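Local coordinates for protein beta-porphyranase A (Bacteroides plebeius, PDB 4AW7) that hydrolyses the sulfated red-algal polysaccharide porphyran at linkages between beta-D-galactopyranose and alpha-L-galactopyranose-6-sulfate, releasing mostly disaccharides, at residues A[102-107]-A[140-145]; A[136-141]-A[186-191]. One frame throughout, in Å; residues are numbered along the deposited sequence.

Contact 1: residues A[102-107]-A[140-145]. With K (potassium ion), chain G; GAL (beta-D-galactopyranose), chain D; GLA (alpha-D-galactopyranose), chain B.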
# COMPACT_ATOMS: atom_id res chain seq x y z
N ARG A 102 -14.86 9.33 -5.68
CA ARG A 102 -13.64 8.69 -5.23
C ARG A 102 -13.73 7.19 -5.38
O ARG A 102 -14.38 6.50 -4.62
CB ARG A 102 -13.32 9.07 -3.80
CG ARG A 102 -12.03 8.41 -3.30
CD ARG A 102 -11.59 9.02 -1.96
NE ARG A 102 -10.40 8.42 -1.43
CZ ARG A 102 -9.17 8.83 -1.66
NH1 ARG A 102 -8.91 9.77 -2.55
NH2 ARG A 102 -8.17 8.24 -1.04
N TYR A 103 -13.03 6.68 -6.40
CA TYR A 103 -12.79 5.25 -6.63
C TYR A 103 -11.75 5.17 -7.74
O TYR A 103 -11.43 6.18 -8.38
CB TYR A 103 -14.07 4.49 -7.00
CG TYR A 103 -14.64 4.70 -8.38
CD1 TYR A 103 -15.40 5.82 -8.67
CD2 TYR A 103 -14.42 3.79 -9.40
CE1 TYR A 103 -15.95 5.99 -9.94
CE2 TYR A 103 -14.94 3.95 -10.65
CZ TYR A 103 -15.71 5.05 -10.92
OH TYR A 103 -16.24 5.27 -12.18
N ILE A 104 -11.26 3.95 -7.96
CA ILE A 104 -10.35 3.66 -9.04
C ILE A 104 -11.08 2.88 -10.13
O ILE A 104 -11.61 1.79 -9.88
CB ILE A 104 -9.17 2.78 -8.57
CG1 ILE A 104 -8.41 3.40 -7.41
CG2 ILE A 104 -8.26 2.43 -9.74
CD1 ILE A 104 -7.43 2.44 -6.71
N ALA A 105 -11.13 3.43 -11.34
CA ALA A 105 -11.60 2.71 -12.51
C ALA A 105 -10.40 1.99 -13.12
O ALA A 105 -9.36 2.62 -13.34
CB ALA A 105 -12.22 3.68 -13.53
N THR A 106 -10.55 0.70 -13.41
CA THR A 106 -9.55 -0.09 -14.09
C THR A 106 -10.21 -0.94 -15.16
O THR A 106 -11.44 -1.06 -15.18
CB THR A 106 -8.71 -0.90 -13.08
OG1 THR A 106 -7.53 -1.41 -13.74
CG2 THR A 106 -9.48 -2.02 -12.45
N GLU A 107 -9.41 -1.49 -16.06
CA GLU A 107 -9.92 -2.36 -17.11
C GLU A 107 -9.17 -3.68 -17.10
O GLU A 107 -7.96 -3.72 -16.90
CB GLU A 107 -9.75 -1.72 -18.47
CG GLU A 107 -10.53 -0.44 -18.65
CD GLU A 107 -11.96 -0.61 -19.15
OE1 GLU A 107 -12.60 -1.65 -18.85
OE2 GLU A 107 -12.43 0.32 -19.83
N PHE A 140 -9.56 8.31 -9.82
CA PHE A 140 -8.38 7.61 -10.32
C PHE A 140 -8.75 6.74 -11.49
O PHE A 140 -9.72 5.99 -11.45
CB PHE A 140 -7.75 6.72 -9.24
CG PHE A 140 -7.44 7.46 -7.96
CD1 PHE A 140 -6.29 8.21 -7.88
CD2 PHE A 140 -8.31 7.46 -6.89
CE1 PHE A 140 -6.02 8.96 -6.77
CE2 PHE A 140 -8.04 8.18 -5.76
CZ PHE A 140 -6.91 8.95 -5.71
N PHE A 141 -7.93 6.80 -12.54
CA PHE A 141 -8.04 5.87 -13.67
C PHE A 141 -6.71 5.11 -13.76
O PHE A 141 -5.65 5.72 -13.80
CB PHE A 141 -8.34 6.62 -14.97
CG PHE A 141 -8.55 5.73 -16.17
CD1 PHE A 141 -9.20 4.51 -16.08
CD2 PHE A 141 -8.13 6.13 -17.43
CE1 PHE A 141 -9.40 3.71 -17.18
CE2 PHE A 141 -8.38 5.33 -18.54
CZ PHE A 141 -9.00 4.14 -18.42
N GLU A 142 -6.83 3.79 -13.80
CA GLU A 142 -5.71 2.85 -13.78
C GLU A 142 -5.91 1.96 -15.02
O GLU A 142 -6.55 0.90 -14.94
CB GLU A 142 -5.76 2.07 -12.47
CG GLU A 142 -4.58 1.17 -12.19
CD GLU A 142 -4.74 0.41 -10.86
OE1 GLU A 142 -5.86 -0.03 -10.55
OE2 GLU A 142 -3.69 0.25 -10.18
N PRO A 143 -5.46 2.44 -16.20
CA PRO A 143 -5.92 1.89 -17.48
C PRO A 143 -6.02 0.37 -17.67
O PRO A 143 -6.96 -0.07 -18.28
CB PRO A 143 -4.91 2.52 -18.44
CG PRO A 143 -4.74 3.90 -17.92
CD PRO A 143 -4.85 3.77 -16.41
N LEU A 144 -5.01 -0.39 -17.26
CA LEU A 144 -5.04 -1.85 -17.41
C LEU A 144 -4.59 -2.55 -16.15
O LEU A 144 -3.49 -2.29 -15.67
CB LEU A 144 -4.13 -2.27 -18.58
CG LEU A 144 -4.41 -1.72 -19.97
CD1 LEU A 144 -3.26 -2.08 -20.91
CD2 LEU A 144 -5.75 -2.32 -20.52
N ASN A 145 -5.42 -3.44 -15.66
CA ASN A 145 -5.08 -4.21 -14.48
C ASN A 145 -4.09 -5.32 -14.82
O ASN A 145 -4.28 -6.03 -15.82
CB ASN A 145 -6.34 -4.85 -13.94
CG ASN A 145 -6.08 -5.61 -12.65
OD1 ASN A 145 -5.53 -5.05 -11.69
ND2 ASN A 145 -6.48 -6.88 -12.61
K K G . -18.04 7.53 -12.48
C1 GAL D . -4.85 -9.71 -8.73
C2 GAL D . -6.14 -9.53 -9.56
C3 GAL D . -7.37 -9.87 -8.74
C4 GAL D . -7.20 -11.16 -7.98
C5 GAL D . -5.92 -11.10 -7.13
C6 GAL D . -5.90 -12.29 -6.11
O1 GAL D . -3.70 -9.40 -9.62
O2 GAL D . -6.19 -8.17 -10.10
O3 GAL D . -8.49 -10.09 -9.56
O4 GAL D . -7.15 -12.27 -8.90
O5 GAL D . -4.80 -10.99 -8.12
O6 GAL D . -6.54 -11.83 -4.84
C1 GLA B . -4.85 -9.71 -8.73
C2 GLA B . -6.14 -9.53 -9.56
C3 GLA B . -7.37 -9.87 -8.74
C4 GLA B . -7.20 -11.16 -7.98
C5 GLA B . -5.92 -11.10 -7.13
C6 GLA B . -5.90 -12.29 -6.11
O1 GLA B . -4.55 -8.71 -7.86
O2 GLA B . -6.19 -8.17 -10.10
O3 GLA B . -8.49 -10.09 -9.56
O4 GLA B . -7.15 -12.27 -8.90
O5 GLA B . -4.80 -10.99 -8.12
O6 GLA B . -6.54 -11.83 -4.84
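Thr106 OG1 donates to Glu142 O at 2.8 Å, lying in the carbonyl plane of its acceptor; the hydroxyl is put there by a first torsion that sets it opposite the backbone N (chi1 -166°). Just beyond, Asn145 N gives a nearly straight bond to Glu107 O (2.8 Å, 176° at the hydrogen), tying the two segments together past the end of the regular pairing. Along 104-106 and 140-142 the strands run parallel, linked by Ala105 N to Phe140 O, Glu142 N to Ala105 O, and a longer bond of 3.2 Å from Phe140 N to Tyr103 O. The Asn145 amide reaches the sugar: ND2 donates to O2 of the bound galactose, modelled as both anomers, at 2.8 Å, while OD1 accepts from Arg69. Arg69 also forms a salt bridge with Glu142 OE1, and Ser227 and Ser271 hold OE2. Tyr103 OH binds a potassium ion at 2.9 Å.

Packing follows on both faces. Ile104 CG2 lies 3.5 Å from Glu142 OE1, and Ile104 CG1 rests on Phe140 CB. Arg102 runs extended beside Phe140 and brings NH1 to the ring edge, 3.7 Å from CE2, the two planes 74° apart; that same NH1 is salt-bridged to Glu139. On the other face, Ala105 CB meets Phe141 CD1 at 4.0 Å.

The pairing belongs to the beta-alpha-beta unit formed by strand 104-106, helix 120-132 and strand 136-142. Its C-terminal end delivers a substrate-binding amide, and the shared guanidinium of Arg69 probably fixes which side of that amide faces the sugar.

Contact 2: residues A[136-141]-A[186-191]. With K (potassium ion), chain G.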
# COMPACT_ATOMS: atom_id res chain seq x y z
N LEU A 136 -19.88 12.62 -14.23
CA LEU A 136 -19.24 12.07 -13.04
C LEU A 136 -18.07 11.21 -13.54
O LEU A 136 -18.31 10.32 -14.40
CB LEU A 136 -20.24 11.20 -12.27
CG LEU A 136 -19.80 10.74 -10.86
CD1 LEU A 136 -19.60 11.89 -9.89
CD2 LEU A 136 -20.78 9.71 -10.37
N VAL A 137 -16.89 11.46 -13.00
CA VAL A 137 -15.70 10.70 -13.35
C VAL A 137 -15.05 10.10 -12.11
O VAL A 137 -15.19 10.63 -11.02
CB VAL A 137 -14.69 11.60 -14.09
CG1 VAL A 137 -15.32 12.16 -15.40
CG2 VAL A 137 -14.15 12.71 -13.23
N PRO A 138 -14.31 9.00 -12.26
CA PRO A 138 -13.52 8.51 -11.11
C PRO A 138 -12.38 9.42 -10.77
O PRO A 138 -11.75 10.03 -11.65
CB PRO A 138 -12.98 7.17 -11.63
CG PRO A 138 -12.86 7.37 -13.13
CD PRO A 138 -14.10 8.20 -13.47
N GLU A 139 -12.05 9.48 -9.49
CA GLU A 139 -10.88 10.22 -9.10
C GLU A 139 -9.61 9.64 -9.69
O GLU A 139 -8.65 10.38 -9.92
CB GLU A 139 -10.78 10.32 -7.56
CG GLU A 139 -9.63 11.17 -7.07
CD GLU A 139 -9.60 11.38 -5.56
OE1 GLU A 139 -10.45 10.82 -4.84
OE2 GLU A 139 -8.70 12.11 -5.12
N PHE A 140 -9.56 8.31 -9.82
CA PHE A 140 -8.38 7.61 -10.32
C PHE A 140 -8.75 6.74 -11.49
O PHE A 140 -9.72 5.99 -11.45
CB PHE A 140 -7.75 6.72 -9.24
CG PHE A 140 -7.44 7.46 -7.96
CD1 PHE A 140 -6.29 8.21 -7.88
CD2 PHE A 140 -8.31 7.46 -6.89
CE1 PHE A 140 -6.02 8.96 -6.77
CE2 PHE A 140 -8.04 8.18 -5.76
CZ PHE A 140 -6.91 8.95 -5.71
N PHE A 141 -7.93 6.80 -12.54
CA PHE A 141 -8.04 5.87 -13.67
C PHE A 141 -6.71 5.11 -13.76
O PHE A 141 -5.65 5.72 -13.80
CB PHE A 141 -8.34 6.62 -14.97
CG PHE A 141 -8.55 5.73 -16.17
CD1 PHE A 141 -9.20 4.51 -16.08
CD2 PHE A 141 -8.13 6.13 -17.43
CE1 PHE A 141 -9.40 3.71 -17.18
CE2 PHE A 141 -8.38 5.33 -18.54
CZ PHE A 141 -9.00 4.14 -18.42
N GLY A 186 -6.28 17.93 -13.33
CA GLY A 186 -6.45 18.30 -11.94
C GLY A 186 -7.57 17.58 -11.21
O GLY A 186 -7.57 17.56 -9.97
N LYS A 187 -8.55 17.04 -11.94
CA LYS A 187 -9.69 16.30 -11.39
C LYS A 187 -9.49 14.79 -11.37
O LYS A 187 -9.81 14.13 -10.38
CB LYS A 187 -10.98 16.60 -12.17
CG LYS A 187 -11.54 17.90 -11.80
CD LYS A 187 -12.88 18.12 -12.37
CE LYS A 187 -13.39 19.42 -11.79
NZ LYS A 187 -14.65 19.72 -12.38
N MET A 188 -8.96 14.26 -12.45
CA MET A 188 -8.67 12.82 -12.54
C MET A 188 -7.20 12.61 -12.44
O MET A 188 -6.43 13.30 -13.07
CB MET A 188 -9.09 12.28 -13.90
CG MET A 188 -10.55 12.36 -14.12
SD MET A 188 -11.07 11.53 -15.63
CE MET A 188 -10.42 9.89 -15.28
N LYS A 189 -6.82 11.61 -11.68
CA LYS A 189 -5.43 11.20 -11.56
C LYS A 189 -5.24 9.88 -12.27
O LYS A 189 -6.03 8.97 -12.11
CB LYS A 189 -5.05 11.03 -10.11
CG LYS A 189 -5.20 12.25 -9.25
CD LYS A 189 -4.36 13.39 -9.61
CE LYS A 189 -4.94 14.70 -8.99
NZ LYS A 189 -5.33 14.50 -7.58
N VAL A 190 -4.19 9.80 -13.09
CA VAL A 190 -3.88 8.61 -13.84
C VAL A 190 -2.74 7.86 -13.15
O VAL A 190 -1.73 8.45 -12.83
CB VAL A 190 -3.57 8.93 -15.33
CG1 VAL A 190 -3.36 7.64 -16.08
CG2 VAL A 190 -4.69 9.75 -15.95
N ILE A 191 -2.95 6.57 -12.88
CA ILE A 191 -2.00 5.76 -12.13
C ILE A 191 -1.71 4.48 -12.91
O ILE A 191 -2.57 4.00 -13.66
CB ILE A 191 -2.51 5.48 -10.71
CG1 ILE A 191 -3.87 4.80 -10.73
CG2 ILE A 191 -2.54 6.76 -9.88
CD1 ILE A 191 -4.35 4.22 -9.38
K K G . -18.04 7.53 -12.48
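Met188 inserts its side chain against the bend between Val137 and Phe141, and each atom beyond CA finds a partner. CB lies 4.1 Å from Pro138 O. CG comes closer to that oxygen and also touches Val137 CG2 at 3.7 Å, the two side chains crossing at about a right angle. SD lies 3.9 Å from Val137 CB. The last torsion bends the chain (chi3 57°) and brings CE back beside Phe141 CB, 3.9 Å away, with Pro138 CG also near. An alanine here would remove everything beyond CB and would probably leave a gap between Val137, Pro138 and Phe141, which Tyr131 of helix 120-132 also borders.

Beside this apolar cluster, parallel strand bonds join the backbones: Lys189 N to Glu139 O (2.8 Å), Phe141 N to Lys189 O, and Ile191 N to Phe141 O. Phe140 and Lys189 lie on the face away from Met188, where CD1 of the ring meets Lys189 CB at 3.8 Å and the two side chains slant across each other.

Strands 136-142 and 189-195 form a beta-alpha-beta unit with helix 160-179, whose Ile174 and Ile178 also pack on Phe141. The chain turns a corner at Glu139, yet its carbonyl still accepts the first strand bond. The chemistry therefore divides: main-chain bonds set the register, and the Met188 side chain covers the turn with apolar contacts.

Overall arrangement
Both contacts pair parallel neighbours in one sheet, consistent with a (beta/alpha)8-type barrel, with strand 136-142 in the middle: contact 1 joins it to 104-106, contact 2 to 189-195. They share Phe140 and Phe141, and their centres lie 8 Å apart. Both are mainly buried, with partly exposed residues near the start of the pairing (Arg102 and Tyr103; Glu139, Lys187 and Lys189), but only contact 1 reaches the sugar. Their chemistry differs accordingly, with a polar, ligand-binding end in contact 1 and a methionine-centred apolar cluster in contact 2. A salt bridge from Arg102 NH1 to Glu139 OE1 (3.0 Å) joins them, and Leu136 O is a longer ligand, at 3.4 Å, of the potassium ion bound by Tyr103.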